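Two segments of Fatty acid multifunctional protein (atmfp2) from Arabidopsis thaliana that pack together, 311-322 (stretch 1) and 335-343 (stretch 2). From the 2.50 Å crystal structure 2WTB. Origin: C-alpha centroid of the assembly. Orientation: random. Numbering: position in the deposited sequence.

Stretch 1 (311-322) KIKKVAIIGGGL
Stretch 2 335-343: NYPVILKEV

Two short strands, 315-318 and 338-341, lie side by side and run in the same direction, their axes 25° apart and 4.7 Å at closest approach. The register pairs Val315 with Val338, Ala316 with Ile339 and Ile317 with Leu340, at CA-CA distances of 5.0, 4.8 and 4.9 Å. Phi and psi are extended throughout, from -123/141 at Val315 and -123/103 at Ile317 to -128/121 at Ile339.

The residues covering the most surface in stretch 1, Val315 and Ile317, also carry its hydrogen bonds. As is usual in a parallel ladder, each reaches two residues of the partner stretch. Val315 N donates to Pro337 O (3.0 Å, nearly straight at 176°), and Val315 O accepts from Ile339 N at 3.0 Å. Ile317 N donates to Ile339 O at 2.9 Å, while Lys341 N makes a weak bond to Ile317 O at 3.4 Å. Between these rungs, Val338 CA approaches Val315 O to 3.3 Å and Leu340 CA approaches Ile317 O to 3.4 Å, both as CA-H...O contacts. Proline suits position 337 because the ladder asks only for its carbonyl.

Val315, Ile317, Val338 and Leu340 share one face of the sheet. Val315, Ile317 and Val338 are beta-branched, which favours extended backbone; Leu340, branched at CG, joins them in a buried apolar layer. Val315 (chi1 t) sets CB 4.4 Å from CG2 of Val338 (chi1 t). Ile317 (m, m) brings CG1 to 3.8 Å from Val338 CG1 and CB to 3.9 Å from Leu340 CD1; Leu340 has chi1 at -93° and chi2 p. On the other face Ala316 leaves little bulk, and its CB meets CG2 of Ile339 (t, t) at 3.8 Å.

Tyr336, with chi1 m and chi2 112°, is another large contributor. Its CA-to-CB bond points sideways, yet the ring reaches stretch 1: CD2 lies 4.2 Å from Val315 CG2, and CE2 lies 3.4 Å from Ile312 O, which sits at the ring edge near its plane. Ile312 (m, t) adds an apolar contact, CG2 to Tyr336 CE2 at 4.3 Å.

Beyond the strand, stretch 1 turns through three glycines. Gly320 has phi/psi 81/-19, and its positive phi favours glycine; a CB there would fall 2.4 Å from Glu342 OE2, a clash. The Glu342 side chain (chi1 -91°, chi2 m) places OE2 only 2.5 Å from Gly319 O. Gly321 then occupies the N-cap position before a helix.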

# COMPACT_ATOMS: atom_id res chain seq x y z
N LYS A 311 11.38 -11.57 20.46
CA LYS A 311 12.03 -10.27 20.35
C LYS A 311 13.42 -10.43 19.75
O LYS A 311 14.30 -11.05 20.35
CB LYS A 311 12.11 -9.58 21.71
CG LYS A 311 12.61 -8.14 21.64
CD LYS A 311 11.70 -7.27 20.80
CE LYS A 311 12.24 -5.86 20.66
NZ LYS A 311 13.55 -5.82 19.95
N ILE A 312 13.61 -9.89 18.55
CA ILE A 312 14.91 -9.90 17.89
C ILE A 312 15.70 -8.65 18.26
O ILE A 312 15.32 -7.53 17.90
CB ILE A 312 14.76 -10.01 16.36
CG1 ILE A 312 14.19 -11.38 15.98
CG2 ILE A 312 16.09 -9.77 15.66
CD1 ILE A 312 14.03 -11.58 14.50
N LYS A 313 16.80 -8.84 18.98
CA LYS A 313 17.54 -7.71 19.54
C LYS A 313 18.82 -7.39 18.77
O LYS A 313 19.42 -6.34 18.97
CB LYS A 313 17.87 -7.97 21.01
CG LYS A 313 16.64 -8.08 21.91
CD LYS A 313 17.04 -8.11 23.38
CE LYS A 313 15.82 -8.00 24.29
NZ LYS A 313 14.96 -9.21 24.23
N LYS A 314 19.23 -8.30 17.89
CA LYS A 314 20.44 -8.09 17.10
C LYS A 314 20.40 -8.90 15.81
O LYS A 314 20.10 -10.09 15.83
CB LYS A 314 21.68 -8.44 17.92
CG LYS A 314 23.00 -8.03 17.28
CD LYS A 314 24.16 -8.22 18.23
N VAL A 315 20.69 -8.25 14.69
CA VAL A 315 20.64 -8.90 13.39
C VAL A 315 21.97 -8.81 12.66
O VAL A 315 22.64 -7.77 12.70
CB VAL A 315 19.54 -8.29 12.50
CG1 VAL A 315 19.36 -9.12 11.24
CG2 VAL A 315 18.23 -8.17 13.26
N ALA A 316 22.35 -9.89 11.99
CA ALA A 316 23.58 -9.90 11.20
C ALA A 316 23.27 -9.96 9.71
O ALA A 316 22.36 -10.68 9.29
CB ALA A 316 24.46 -11.08 11.61
N ILE A 317 24.01 -9.19 8.92
CA ILE A 317 23.81 -9.16 7.48
C ILE A 317 25.10 -9.52 6.75
O ILE A 317 26.01 -8.70 6.64
CB ILE A 317 23.34 -7.77 7.00
CG1 ILE A 317 22.05 -7.37 7.71
CG2 ILE A 317 23.15 -7.76 5.49
CD1 ILE A 317 20.90 -8.32 7.46
N ILE A 318 25.18 -10.75 6.26
CA ILE A 318 26.35 -11.20 5.51
C ILE A 318 26.21 -10.83 4.04
O ILE A 318 25.56 -11.54 3.27
CB ILE A 318 26.57 -12.72 5.63
CG1 ILE A 318 27.01 -13.09 7.05
CG2 ILE A 318 27.61 -13.19 4.63
CD1 ILE A 318 25.94 -12.92 8.10
N GLY A 319 26.81 -9.71 3.66
CA GLY A 319 26.71 -9.23 2.29
C GLY A 319 27.59 -8.03 2.03
O GLY A 319 28.68 -8.17 1.46
N GLY A 320 27.13 -6.86 2.44
CA GLY A 320 27.88 -5.63 2.23
C GLY A 320 27.70 -5.09 0.82
O GLY A 320 27.96 -3.92 0.56
N GLY A 321 27.25 -5.96 -0.08
CA GLY A 321 27.01 -5.57 -1.46
C GLY A 321 25.86 -4.60 -1.59
O GLY A 321 25.53 -3.88 -0.64
N LEU A 322 25.24 -4.57 -2.76
CA LEU A 322 24.15 -3.64 -3.02
C LEU A 322 22.88 -4.07 -2.29
O LEU A 322 22.22 -3.26 -1.63
CB LEU A 322 23.89 -3.51 -4.52
CG LEU A 322 22.76 -2.58 -4.96
CD1 LEU A 322 23.08 -1.90 -6.29
CD2 LEU A 322 21.43 -3.33 -5.04
N ASN A 335 15.50 0.99 14.43
CA ASN A 335 16.27 0.67 15.63
C ASN A 335 16.59 -0.82 15.82
O ASN A 335 16.29 -1.41 16.85
CB ASN A 335 15.63 1.26 16.90
CG ASN A 335 14.13 1.03 16.96
OD1 ASN A 335 13.37 1.61 16.19
ND2 ASN A 335 13.69 0.20 17.90
N TYR A 336 17.21 -1.41 14.80
CA TYR A 336 17.73 -2.77 14.89
C TYR A 336 19.26 -2.72 14.85
O TYR A 336 19.84 -2.29 13.86
CB TYR A 336 17.23 -3.63 13.73
CG TYR A 336 15.87 -4.25 13.93
CD1 TYR A 336 14.79 -3.85 13.16
CD2 TYR A 336 15.66 -5.24 14.88
CE1 TYR A 336 13.54 -4.41 13.33
CE2 TYR A 336 14.42 -5.81 15.06
CZ TYR A 336 13.36 -5.39 14.28
OH TYR A 336 12.12 -5.96 14.45
N PRO A 337 19.91 -3.17 15.93
CA PRO A 337 21.37 -3.26 15.92
C PRO A 337 21.82 -4.22 14.82
O PRO A 337 21.57 -5.42 14.92
CB PRO A 337 21.70 -3.83 17.30
CG PRO A 337 20.52 -3.48 18.15
CD PRO A 337 19.34 -3.56 17.24
N VAL A 338 22.49 -3.70 13.80
CA VAL A 338 22.88 -4.52 12.66
C VAL A 338 24.39 -4.62 12.51
O VAL A 338 25.11 -3.64 12.71
CB VAL A 338 22.27 -3.99 11.35
CG1 VAL A 338 22.93 -4.64 10.14
CG2 VAL A 338 20.77 -4.22 11.33
N ILE A 339 24.87 -5.81 12.17
CA ILE A 339 26.29 -6.04 11.99
C ILE A 339 26.59 -6.68 10.63
O ILE A 339 26.09 -7.76 10.33
CB ILE A 339 26.86 -6.92 13.12
CG1 ILE A 339 28.21 -7.50 12.71
CG2 ILE A 339 25.89 -8.03 13.46
CD1 ILE A 339 28.74 -8.53 13.68
N LEU A 340 27.39 -6.00 9.82
CA LEU A 340 27.78 -6.51 8.51
C LEU A 340 29.09 -7.29 8.58
O LEU A 340 30.05 -6.85 9.20
CB LEU A 340 27.92 -5.37 7.50
CG LEU A 340 26.70 -5.02 6.64
CD1 LEU A 340 25.53 -4.60 7.51
CD2 LEU A 340 27.06 -3.93 5.64
N LYS A 341 29.11 -8.45 7.93
CA LYS A 341 30.35 -9.19 7.78
C LYS A 341 30.76 -9.27 6.31
O LYS A 341 29.94 -9.57 5.44
CB LYS A 341 30.23 -10.61 8.35
CG LYS A 341 31.50 -11.41 8.16
CD LYS A 341 31.24 -12.90 8.20
CE LYS A 341 32.35 -13.66 7.50
NZ LYS A 341 32.44 -13.29 6.06
N GLU A 342 32.03 -9.00 6.05
CA GLU A 342 32.57 -9.08 4.69
C GLU A 342 33.85 -9.89 4.66
O GLU A 342 34.36 -10.32 5.70
CB GLU A 342 32.82 -7.68 4.13
CG GLU A 342 31.64 -7.09 3.37
CD GLU A 342 31.44 -7.75 2.02
OE1 GLU A 342 31.80 -8.94 1.87
OE2 GLU A 342 30.93 -7.07 1.10
N VAL A 343 34.38 -10.10 3.46
CA VAL A 343 35.62 -10.85 3.29
C VAL A 343 36.82 -9.94 3.52
O VAL A 343 37.54 -10.09 4.50
CB VAL A 343 35.71 -11.47 1.89
CG1 VAL A 343 36.96 -12.33 1.78
CG2 VAL A 343 34.47 -12.29 1.59